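Local coordinates for protein transcriptional regulator, TetR family (Vibrio parahaemolyticus, PDB 3HE0) that probably binds DNA through an N-terminal helix-turn-helix domain and regulates transcription, as TetR-family repressors do, at residues Q22-E26 with S27-G31; L58-E61 with V62-V66. All blocks are in the same frame, centred on the assembly; numbering follows the deposited sequence.

Contact 1 (Q22-E26 with S27-G31). With SO4 (sulfate ion), chain D.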
ATOM      1  N   GLN A  22     -17.143  -9.701   1.848  1.00 26.21           N
ATOM      2  CA  GLN A  22     -17.796  -8.874   0.824  1.00 26.14           C
ATOM      3  C   GLN A  22     -18.203  -7.507   1.394  1.00 26.90           C
ATOM      4  O   GLN A  22     -17.934  -6.460   0.774  1.00 26.40           O
ATOM      5  CB  GLN A  22     -19.004  -9.599   0.209  1.00 25.32           C
ATOM      6  CG  GLN A  22     -19.674  -8.818  -0.893  1.00 24.82           C
ATOM      7  CD  GLN A  22     -18.777  -8.595  -2.087  1.00 25.29           C
ATOM      8  OE1 GLN A  22     -17.965  -9.460  -2.449  1.00 25.01           O
ATOM      9  NE2 GLN A  22     -18.897  -7.426  -2.698  1.00 23.21           N
ATOM     10  N   LEU A  23     -18.834  -7.521   2.568  1.00 28.11           N
ATOM     11  CA  LEU A  23     -19.296  -6.287   3.217  1.00 29.39           C
ATOM     12  C   LEU A  23     -18.114  -5.391   3.620  1.00 30.59           C
ATOM     13  O   LEU A  23     -18.169  -4.165   3.451  1.00 30.53           O
ATOM     14  CB  LEU A  23     -20.180  -6.596   4.440  1.00 29.20           C
ATOM     15  CG  LEU A  23     -21.609  -7.116   4.201  1.00 29.90           C
ATOM     16  CD1 LEU A  23     -22.401  -7.257   5.510  1.00 28.43           C
ATOM     17  CD2 LEU A  23     -22.403  -6.253   3.226  1.00 27.57           C
ATOM     18  N   ILE A  24     -17.046  -6.007   4.128  1.00 31.62           N
ATOM     19  CA  ILE A  24     -15.840  -5.269   4.498  1.00 32.91           C
ATOM     20  C   ILE A  24     -15.145  -4.709   3.248  1.00 34.49           C
ATOM     21  O   ILE A  24     -14.739  -3.540   3.230  1.00 34.57           O
ATOM     22  CB  ILE A  24     -14.869  -6.149   5.313  1.00 33.03           C
ATOM     23  CG1 ILE A  24     -15.480  -6.467   6.682  1.00 33.20           C
ATOM     24  CG2 ILE A  24     -13.504  -5.464   5.496  1.00 32.89           C
ATOM     25  CD1 ILE A  24     -14.851  -7.657   7.356  1.00 33.06           C
ATOM     26  N   ALA A  25     -15.008  -5.525   2.201  1.00 35.56           N
ATOM     27  CA  ALA A  25     -14.466  -5.004   0.941  1.00 36.69           C
ATOM     28  C   ALA A  25     -15.284  -3.796   0.554  1.00 37.19           C
ATOM     29  O   ALA A  25     -14.723  -2.755   0.257  1.00 37.29           O
ATOM     30  CB  ALA A  25     -14.472  -6.051  -0.186  1.00 36.58           C
ATOM     31  N   GLU A  26     -16.605  -3.918   0.618  1.00 38.35           N
ATOM     32  CA  GLU A  26     -17.488  -2.843   0.163  1.00 39.22           C
ATOM     33  C   GLU A  26     -17.340  -1.593   0.986  1.00 40.49           C
ATOM     34  O   GLU A  26     -17.057  -0.523   0.449  1.00 41.10           O
ATOM     35  CB  GLU A  26     -18.958  -3.250   0.242  1.00 39.15           C
ATOM     36  CG  GLU A  26     -19.438  -4.012  -0.952  1.00 38.85           C
ATOM     37  CD  GLU A  26     -20.787  -4.657  -0.747  1.00 38.24           C
ATOM     38  OE1 GLU A  26     -21.519  -4.311   0.208  1.00 38.33           O
ATOM     39  OE2 GLU A  26     -21.107  -5.537  -1.560  1.00 39.58           O
ATOM     40  N   SER A  27     -17.553  -1.732   2.290  1.00 41.86           N
ATOM     41  CA  SER A  27     -17.720  -0.580   3.177  1.00 42.65           C
ATOM     42  C   SER A  27     -16.947  -0.698   4.515  1.00 43.28           C
ATOM     43  O   SER A  27     -17.326  -0.095   5.521  1.00 43.62           O
ATOM     44  CB  SER A  27     -19.221  -0.293   3.376  1.00 42.77           C
ATOM     45  OG  SER A  27     -20.005  -1.478   3.279  1.00 43.53           O
ATOM     46  N   GLY A  28     -15.856  -1.468   4.504  1.00 43.97           N
ATOM     47  CA  GLY A  28     -14.886  -1.499   5.618  1.00 44.38           C
ATOM     48  C   GLY A  28     -15.229  -2.200   6.938  1.00 44.50           C
ATOM     49  O   GLY A  28     -16.399  -2.514   7.222  1.00 44.34           O
ATOM     50  N   PHE A  29     -14.179  -2.401   7.747  1.00 44.47           N
ATOM     51  CA  PHE A  29     -14.258  -3.063   9.069  1.00 44.52           C
ATOM     52  C   PHE A  29     -15.254  -2.427  10.058  1.00 44.89           C
ATOM     53  O   PHE A  29     -16.141  -3.116  10.579  1.00 45.08           O
ATOM     54  CB  PHE A  29     -12.860  -3.133   9.718  1.00 44.09           C
ATOM     55  CG  PHE A  29     -11.924  -4.120   9.059  1.00 42.96           C
ATOM     56  CD1 PHE A  29     -11.873  -5.451   9.484  1.00 42.12           C
ATOM     57  CD2 PHE A  29     -11.086  -3.733   8.028  1.00 41.72           C
ATOM     58  CE1 PHE A  29     -11.014  -6.370   8.873  1.00 41.09           C
ATOM     59  CE2 PHE A  29     -10.221  -4.661   7.417  1.00 40.51           C
ATOM     60  CZ  PHE A  29     -10.195  -5.973   7.842  1.00 40.12           C
ATOM     61  N   GLN A  30     -15.114  -1.129  10.312  1.00 45.33           N
ATOM     62  CA  GLN A  30     -15.956  -0.432  11.316  1.00 45.77           C
ATOM     63  C   GLN A  30     -17.456  -0.403  10.954  1.00 45.71           C
ATOM     64  O   GLN A  30     -18.328  -0.315  11.830  1.00 45.26           O
ATOM     65  CB  GLN A  30     -15.467   1.016  11.528  1.00 45.95           C
ATOM     66  CG  GLN A  30     -14.080   1.154  12.156  1.00 45.92           C
ATOM     67  CD  GLN A  30     -13.590   2.599  12.170  1.00 46.17           C
ATOM     68  OE1 GLN A  30     -14.218   3.477  12.765  1.00 46.03           O
ATOM     69  NE2 GLN A  30     -12.463   2.848  11.513  1.00 45.47           N
ATOM     70  N   GLY A  31     -17.744  -0.453   9.655  1.00 45.73           N
ATOM     71  CA  GLY A  31     -19.116  -0.401   9.175  1.00 45.55           C
ATOM     72  C   GLY A  31     -19.923  -1.650   9.462  1.00 45.17           C
ATOM     73  O   GLY A  31     -21.146  -1.582   9.514  1.00 45.58           O
TER
HETATM   74  S   SO4 D 194     -12.401   0.754   8.181  1.00121.63           S
HETATM   75  O1  SO4 D 194     -12.108   0.100   9.451  1.00121.89           O
HETATM   76  O2  SO4 D 194     -13.807   0.534   7.857  1.00121.46           O
HETATM   77  O3  SO4 D 194     -11.507   0.210   7.151  1.00120.66           O
HETATM   78  O4  SO4 D 194     -12.219   2.195   8.325  1.00121.62           O
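Ile24, in the last turn of helix 13-27, sets its CG2 methyl over one face of the ring of Phe29, just beyond the helix. The methyl carbon stands 3.9 Å from the ring centroid and only 10° off the ring normal, a CH-pi contact made almost squarely over the middle of the ring, while the two side chains as wholes run obliquely to each other. The branch is chosen by the first torsion of Ile24 (chi1 -68°): CG2 lies anti to the backbone N and faces Phe29, and CG1, beside the backbone N, carries CD1 to helix 55-74. Leu59 and Arg63 of that helix and Ile106 of helix 102-107 also pack against the phenyl group.

The helix ends here on two successive backbone bonds. Leu23 O takes the N-H of Ser27 at 2.8 Å, nearly straight, and also the hydroxyl of the same residue, Ser27 OG to Leu23 O being a longer 3.3 Å. One carbonyl oxygen is therefore gripped twice by a single serine. Next, Gly28 N reaches Ile24 O at 2.7 Å with a more bent N-H...O angle of 140°, and Gly28, with positive phi, turns the chain out of the helix.

Beyond the turn a sulfate, probably from the crystallisation liquor, sits by the backbone. Gln30 N donates to its O2 at 3.2 Å; Gln30 NE2 hydrogen-bonds Glu26 O of the second subunit and adds only a weak bond to sulfate O1. Arg109 of this chain and Arg109 of the second subunit also bind the ion. Two arginines and a backbone N-H converging on one sulfate imply a site suited to an anion at the subunit interface, where the sulfate probably offsets the positive charge of the two arginines.

Contact 2 (L58-E61 with V62-V66); sequences LLEE and VRLNV
Val62 opens a run of i to i+4 bonds along helix 55-74, the long helix that follows the predicted helix-turn-helix of this TetR-type protein. Its N-H goes to Leu58 O, and its CG2 methyl packs loosely on Leu58 CD1 at 4.4 Å; the side chain also packs on Leu17 and Ala20 of helix 13-27.

Arg63 comes next, bonding through its backbone N to Leu59 O. Its chain is extended from CG to NE and runs back along the helix, bringing the guanidinium past Leu59, whose CB lies 3.9 Å from NH2. There NH1 forms a salt bridge with Glu60 OE1 at 2.9 Å, a bent bond of 133°. The carboxylate and guanidinium planes are turned 40° apart, and NH1 meets OE1 on its anti side, well out of the carboxylate plane. Glu60 can offer OE1 here because its CG is anti to the backbone N (chi1 -177°) and the chain bends at chi2; OE2 is left to hydrogen-bond Thr123 of helix 117-129, which fixes the carboxylate from a second direction.

Leu64 continues the series to Glu60 O; its CG is 3.9 Å from Glu60 OE2, and the side chain also packs on Thr123 and Leu126. Glu61 forms a salt bridge with Arg13 through OE1, while its backbone oxygen accepts the N-H of Asn65. Asn65 CB lies 3.3 Å from Glu61 O.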
ATOM      1  N   LEU A  58     -14.940 -12.084  14.988  1.00 23.95           N
ATOM      2  CA  LEU A  58     -15.222 -12.214  13.550  1.00 25.23           C
ATOM      3  C   LEU A  58     -14.205 -11.436  12.715  1.00 25.15           C
ATOM      4  O   LEU A  58     -13.673 -11.964  11.764  1.00 24.68           O
ATOM      5  CB  LEU A  58     -16.633 -11.747  13.219  1.00 24.67           C
ATOM      6  CG  LEU A  58     -17.046 -11.710  11.755  1.00 27.87           C
ATOM      7  CD1 LEU A  58     -16.987 -13.098  11.102  1.00 26.00           C
ATOM      8  CD2 LEU A  58     -18.464 -11.132  11.732  1.00 29.76           C
ATOM      9  N   LEU A  59     -13.918 -10.191  13.087  1.00 26.52           N
ATOM     10  CA  LEU A  59     -12.959  -9.375  12.303  1.00 27.14           C
ATOM     11  C   LEU A  59     -11.582 -10.035  12.228  1.00 27.02           C
ATOM     12  O   LEU A  59     -10.962 -10.079  11.160  1.00 27.64           O
ATOM     13  CB  LEU A  59     -12.876  -7.914  12.834  1.00 27.38           C
ATOM     14  CG  LEU A  59     -14.229  -7.159  12.746  1.00 29.54           C
ATOM     15  CD1 LEU A  59     -14.220  -5.707  13.225  1.00 29.83           C
ATOM     16  CD2 LEU A  59     -14.781  -7.202  11.330  1.00 31.98           C
ATOM     17  N   GLU A  60     -11.118 -10.589  13.337  1.00 27.12           N
ATOM     18  CA  GLU A  60      -9.810 -11.243  13.354  1.00 27.57           C
ATOM     19  C   GLU A  60      -9.778 -12.438  12.426  1.00 26.96           C
ATOM     20  O   GLU A  60      -8.758 -12.710  11.777  1.00 26.32           O
ATOM     21  CB  GLU A  60      -9.442 -11.682  14.778  1.00 28.05           C
ATOM     22  CG  GLU A  60      -8.053 -12.306  14.896  1.00 31.88           C
ATOM     23  CD  GLU A  60      -6.899 -11.352  14.441  1.00 38.79           C
ATOM     24  OE1 GLU A  60      -7.032 -10.087  14.506  1.00 39.33           O
ATOM     25  OE2 GLU A  60      -5.853 -11.892  13.990  1.00 43.77           O
ATOM     26  N   GLU A  61     -10.895 -13.159  12.378  1.00 26.35           N
ATOM     27  CA  GLU A  61     -10.990 -14.348  11.551  1.00 26.85           C
ATOM     28  C   GLU A  61     -11.046 -13.913  10.116  1.00 25.72           C
ATOM     29  O   GLU A  61     -10.548 -14.605   9.249  1.00 25.76           O
ATOM     30  CB  GLU A  61     -12.247 -15.172  11.878  1.00 27.61           C
ATOM     31  CG  GLU A  61     -12.225 -15.809  13.240  1.00 32.09           C
ATOM     32  CD  GLU A  61     -10.989 -16.674  13.404  1.00 38.88           C
ATOM     33  OE1 GLU A  61     -10.743 -17.517  12.506  1.00 44.05           O
ATOM     34  OE2 GLU A  61     -10.224 -16.477  14.385  1.00 43.66           O
ATOM     35  N   VAL A  62     -11.666 -12.780   9.853  1.00 25.18           N
ATOM     36  CA  VAL A  62     -11.649 -12.232   8.504  1.00 25.68           C
ATOM     37  C   VAL A  62     -10.189 -11.929   8.069  1.00 25.98           C
ATOM     38  O   VAL A  62      -9.731 -12.407   7.037  1.00 24.37           O
ATOM     39  CB  VAL A  62     -12.591 -10.992   8.375  1.00 25.61           C
ATOM     40  CG1 VAL A  62     -12.231 -10.144   7.167  1.00 25.31           C
ATOM     41  CG2 VAL A  62     -14.052 -11.451   8.289  1.00 24.96           C
ATOM     42  N   ARG A  63      -9.450 -11.191   8.890  1.00 27.44           N
ATOM     43  CA  ARG A  63      -8.041 -10.874   8.539  1.00 28.60           C
ATOM     44  C   ARG A  63      -7.272 -12.140   8.240  1.00 28.30           C
ATOM     45  O   ARG A  63      -6.538 -12.203   7.248  1.00 27.85           O
ATOM     46  CB  ARG A  63      -7.320 -10.109   9.642  1.00 29.14           C
ATOM     47  CG  ARG A  63      -7.929  -8.748   9.951  1.00 31.93           C
ATOM     48  CD  ARG A  63      -7.214  -8.058  11.117  1.00 35.44           C
ATOM     49  NE  ARG A  63      -8.032  -6.947  11.613  1.00 38.00           N
ATOM     50  CZ  ARG A  63      -8.779  -6.965  12.724  1.00 39.89           C
ATOM     51  NH1 ARG A  63      -8.806  -8.024  13.552  1.00 39.99           N
ATOM     52  NH2 ARG A  63      -9.502  -5.890  13.027  1.00 40.47           N
ATOM     53  N   LEU A  64      -7.437 -13.162   9.085  1.00 28.10           N
ATOM     54  CA  LEU A  64      -6.624 -14.373   8.916  1.00 28.26           C
ATOM     55  C   LEU A  64      -7.041 -15.091   7.666  1.00 28.52           C
ATOM     56  O   LEU A  64      -6.185 -15.657   6.960  1.00 29.56           O
ATOM     57  CB  LEU A  64      -6.713 -15.324  10.119  1.00 28.29           C
ATOM     58  CG  LEU A  64      -6.079 -14.761  11.400  1.00 29.54           C
ATOM     59  CD1 LEU A  64      -6.300 -15.666  12.618  1.00 27.25           C
ATOM     60  CD2 LEU A  64      -4.584 -14.433  11.164  1.00 27.63           C
ATOM     61  N   ASN A  65      -8.348 -15.078   7.383  1.00 27.62           N
ATOM     62  CA  ASN A  65      -8.850 -15.782   6.223  1.00 27.53           C
ATOM     63  C   ASN A  65      -8.392 -15.079   4.909  1.00 27.23           C
ATOM     64  O   ASN A  65      -7.990 -15.761   3.934  1.00 25.55           O
ATOM     65  CB  ASN A  65     -10.395 -15.910   6.274  1.00 27.59           C
ATOM     66  CG  ASN A  65     -10.970 -16.567   5.020  1.00 26.26           C
ATOM     67  OD1 ASN A  65     -10.738 -17.740   4.772  1.00 30.67           O
ATOM     68  ND2 ASN A  65     -11.724 -15.824   4.246  1.00 24.65           N
ATOM     69  N   VAL A  66      -8.453 -13.742   4.900  1.00 26.93           N
ATOM     70  CA  VAL A  66      -7.948 -12.956   3.750  1.00 28.28           C
ATOM     71  C   VAL A  66      -6.427 -13.204   3.497  1.00 28.97           C
ATOM     72  O   VAL A  66      -5.994 -13.519   2.391  1.00 30.21           O
ATOM     73  CB  VAL A  66      -8.234 -11.465   3.940  1.00 28.48           C
ATOM     74  CG1 VAL A  66      -7.357 -10.619   2.978  1.00 28.18           C
ATOM     75  CG2 VAL A  66      -9.741 -11.188   3.736  1.00 26.34           C
TER

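Overall arrangement
Contact 1 comes first along the chain, at the end of helix 13-27 and in the loop leading to helix 34-41; contact 2 follows within helix 55-74. Between them lies the predicted helix-turn-helix. Their centres are about 12 Å apart, and they touch directly: Ile24 CD1 meets Val62 CG1 at 3.6 Å, and Phe29 CD1 meets Leu59 CD2 at 3.9 Å. Helices 13-27 and 55-74 thus share an apolar interface that joins the first helix of the DNA-binding domain to the helix leading into the C-terminal part. Helix 102-107 touches both contacts through Ile106, whereas the second subunit reaches contact 1 alone.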